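Local structure of metallocarboxypeptidase (3DWC) at the interface of chains A and B. The protein acts as an M32-family metallocarboxypeptidase of Trypanosoma cruzi, probably releasing C-terminal amino acids of broad type other than proline from peptides. Residues are numbered along the deposited sequence; one frame, centred on the assembly and turned at random. Chains: chain A/B, Metallocarboxypeptidase.

Contact 1: the interface of chains A and B. Residues chain A 29, 34-35, 42; chain B 25, 246, 248.
With CG anti to the backbone N (chi1 179°), A:Asp29 turns its carboxylate off helix 4-32 toward the straight side chain of B:Arg248, which runs extended from CG to NE out of strand 246-251 of the other subunit. The two meet end-on as a salt bridge, their planes 17° apart: NH1 of B:Arg248 gives a straight bond of 2.9 Å to OD1 of A:Asp29, and NH2 reaches the syn lone pair of OD2 at 3.0 Å. Arginine suits this place because its N-H groups point along two edges: while NH1 and NH2 take A:Asp29, NE and NH2 take B:Asp246, NE bonding its OD1 at 2.8 Å, a side-on grip within chain B that should limit the guanidinium's rotation. From chain A itself, A:Arg42 brings NH1 to the anti side of A:Asp29 OD2 at 2.9 Å, and NH2 from above the carboxylate plane. That oxygen thus accepts from at least three N-H donors; aspartate's two oxygens let it take both arginines, which should favour its charged form. The forked end of B:Leu25 puts CD2 over the rim of one A:Arg42 guanidinium face without competing for its N-H groups; SD of A:Met34 lies over the opposite face. The compact apolar ring of A:Pro35 packs against B:Asp246, CD of A:Pro35 lying 3.6 Å from CG of B:Asp246. NH2 of A:Arg42 bonds a water at 2.8 Å, itself 3.3 Å from OD2 of B:Asp246.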
loop_
_atom_site.group_PDB
_atom_site.type_symbol
_atom_site.label_atom_id
_atom_site.label_comp_id
_atom_site.label_asym_id
_atom_site.label_seq_id
_atom_site.Cartn_x
_atom_site.Cartn_y
_atom_site.Cartn_z
ATOM N N ASP A 29 4.890 0.983 1.988
ATOM C CA ASP A 29 4.079 2.127 1.745
ATOM C C ASP A 29 4.511 3.249 2.699
ATOM O O ASP A 29 4.608 4.381 2.281
ATOM C CB ASP A 29 2.610 1.745 1.951
ATOM C CG ASP A 29 1.686 2.902 1.740
ATOM O OD1 ASP A 29 1.147 3.020 0.617
ATOM O OD2 ASP A 29 1.553 3.726 2.669
ATOM N N MET A 34 3.128 7.058 2.121
ATOM C CA MET A 34 2.358 7.524 3.241
ATOM C C MET A 34 2.616 8.980 3.584
ATOM O O MET A 34 3.751 9.366 3.817
ATOM C CB MET A 34 2.683 6.679 4.462
ATOM C CG MET A 34 1.787 6.906 5.665
ATOM S SD MET A 34 2.542 6.083 7.096
ATOM C CE MET A 34 4.064 6.988 7.277
ATOM N N PRO A 35 1.556 9.797 3.659
ATOM C CA PRO A 35 1.739 11.152 4.170
ATOM C C PRO A 35 2.039 11.153 5.676
ATOM O O PRO A 35 1.639 10.245 6.401
ATOM C CB PRO A 35 0.418 11.830 3.865
ATOM C CG PRO A 35 -0.563 10.758 3.602
ATOM C CD PRO A 35 0.154 9.504 3.314
ATOM N N ARG A 42 -0.612 4.077 11.117
ATOM C CA ARG A 42 0.112 3.015 10.424
ATOM C C ARG A 42 0.944 2.209 11.423
ATOM O O ARG A 42 0.969 1.014 11.363
ATOM C CB ARG A 42 1.030 3.612 9.370
ATOM C CG ARG A 42 1.961 2.595 8.659
ATOM C CD ARG A 42 1.188 1.510 7.905
ATOM N NE ARG A 42 0.273 2.120 6.953
ATOM C CZ ARG A 42 0.607 2.554 5.735
ATOM N NH1 ARG A 42 1.852 2.471 5.291
ATOM N NH2 ARG A 42 -0.306 3.137 4.982
ATOM N N LEU B 25 -5.726 -0.307 3.066
ATOM C CA LEU B 25 -4.454 -0.023 2.361
ATOM C C LEU B 25 -4.309 -0.977 1.243
ATOM O O LEU B 25 -4.039 -0.575 0.107
ATOM C CB LEU B 25 -3.254 -0.188 3.281
ATOM C CG LEU B 25 -1.893 0.219 2.659
ATOM C CD1 LEU B 25 -1.914 1.757 2.326
ATOM C CD2 LEU B 25 -0.721 -0.123 3.628
ATOM N N ASP B 246 -5.491 9.092 6.622
ATOM C CA ASP B 246 -4.663 8.962 5.457
ATOM C C ASP B 246 -5.619 8.677 4.318
ATOM O O ASP B 246 -5.729 7.548 3.865
ATOM C CB ASP B 246 -3.639 7.820 5.714
ATOM C CG ASP B 246 -2.626 7.659 4.593
ATOM O OD1 ASP B 246 -2.872 8.205 3.473
ATOM O OD2 ASP B 246 -1.593 6.942 4.828
ATOM N N ARG B 248 -7.111 8.733 0.673
ATOM C CA ARG B 248 -6.483 8.631 -0.613
ATOM C C ARG B 248 -7.592 8.510 -1.679
ATOM O O ARG B 248 -8.336 7.525 -1.711
ATOM C CB ARG B 248 -5.533 7.410 -0.669
ATOM C CG ARG B 248 -4.452 7.485 0.403
ATOM C CD ARG B 248 -3.347 6.479 0.202
ATOM N NE ARG B 248 -2.379 6.573 1.293
ATOM C CZ ARG B 248 -1.310 5.802 1.372
ATOM N NH1 ARG B 248 -1.087 4.909 0.439
ATOM N NH2 ARG B 248 -0.516 5.859 2.426
HETATM O O HOH W 1 -2.873 4.047 5.692
#

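Contact 2: the interface of chains A and B. Residues chain A 226, 228-229; chain B 37.
B:Lys37 reaches across the interface to A:Asp226 and A:Asp228, two acidic residues of a loop between helix 209-222 and strand 230-234 in this M32 (carboxypeptidase Taq family) metallopeptidase. The lysine has 58 Å² of surface hidden by the partner, more than any other residue in the patch, and its whole length is used. Its CG stands beside the backbone N (chi1 -70°), and beyond CG the chain is extended, so that the residue spans from its backbone N, bonded to A:Asp228, to the ammonium at the A:Asp226 carboxylate.

At the near end the backbone N of B:Lys37 donates to the carbonyl O of A:Asp228 at 2.9 Å. Along the middle, the methylenes pass beside A:Asp228, with CE of B:Lys37 lying 3.8 Å from CB of A:Asp228. This long aliphatic stretch explains why lysine fits: a flexible, mainly apolar chain can lie against the loop and still present a charge at its end.

That charge meets A:Asp226, whose side chain crosses the lysine at about a right angle. NZ of B:Lys37 forms a salt bridge and hydrogen bond of 2.8 Å with OD2 of A:Asp226, approaching from above the carboxylate plane, 35° out of it. The other oxygen of A:Asp226, OD1, is held within the loop by the backbone N of A:Asp228 at 2.9 Å, again from above the plane. Aspartate suits the position because its short side chain can cap a nearby backbone N-H with one oxygen and offer the second to the partner subunit; the internal bond should restrict how far the carboxylate can turn.

A:Asp228 contributes mainly through its carbonyl and CB. Its carboxylate makes no direct contact with the ammonium group: OD1 of A:Asp228 is 5.3 Å from NZ of B:Lys37, where its negative charge may still add to the attraction.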
loop_
_atom_site.group_PDB
_atom_site.type_symbol
_atom_site.label_atom_id
_atom_site.label_comp_id
_atom_site.label_asym_id
_atom_site.label_seq_id
_atom_site.Cartn_x
_atom_site.Cartn_y
_atom_site.Cartn_z
ATOM N N ASP A 226 10.974 -8.359 -13.749
ATOM C CA ASP A 226 9.584 -8.527 -14.174
ATOM C C ASP A 226 8.717 -7.375 -13.611
ATOM O O ASP A 226 8.341 -7.403 -12.489
ATOM C CB ASP A 226 9.045 -9.885 -13.754
ATOM C CG ASP A 226 7.600 -10.099 -14.205
ATOM O OD1 ASP A 226 7.082 -9.269 -14.995
ATOM O OD2 ASP A 226 6.992 -11.068 -13.723
ATOM N N ASP A 228 5.716 -6.733 -14.395
ATOM C CA ASP A 228 4.348 -7.197 -14.063
ATOM C C ASP A 228 4.299 -7.766 -12.617
ATOM O O ASP A 228 3.224 -7.980 -12.066
ATOM C CB ASP A 228 3.878 -8.257 -15.089
ATOM C CG ASP A 228 3.583 -7.669 -16.474
ATOM O OD1 ASP A 228 3.657 -8.430 -17.468
ATOM O OD2 ASP A 228 3.239 -6.485 -16.582
ATOM N N GLY A 229 5.470 -7.985 -12.023
ATOM C CA GLY A 229 5.643 -8.521 -10.658
ATOM C C GLY A 229 6.543 -7.642 -9.768
ATOM O O GLY A 229 7.202 -8.131 -8.883
ATOM N N LYS B 37 0.685 -9.270 -11.790
ATOM C CA LYS B 37 1.011 -10.554 -11.197
ATOM C C LYS B 37 0.959 -10.666 -9.652
ATOM O O LYS B 37 1.041 -11.758 -9.129
ATOM C CB LYS B 37 2.368 -11.036 -11.694
ATOM C CG LYS B 37 2.400 -11.452 -13.163
ATOM C CD LYS B 37 3.816 -11.802 -13.484
ATOM C CE LYS B 37 4.061 -12.054 -14.893
ATOM N NZ LYS B 37 5.347 -12.811 -15.103
#

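The C-alpha centres of contact 1 and contact 2 are about 23 Å apart on one two-fold interface, and each has a twin with the chains exchanged. They share no residue, but both use the segment joining helices 4-32 and 39-58: chain A supplies it in contact 1 and chain B in contact 2. Each subunit therefore offers this segment to its partner, where it meets both strand 246-251 and the loop before strand 230-234. The centre of contact 2 is about 14 Å from the predicted catalytic A:Glu268, that of contact 1 about 22 Å. The two-fold symmetry is compatible with a dimer, which the structure alone does not establish in solution.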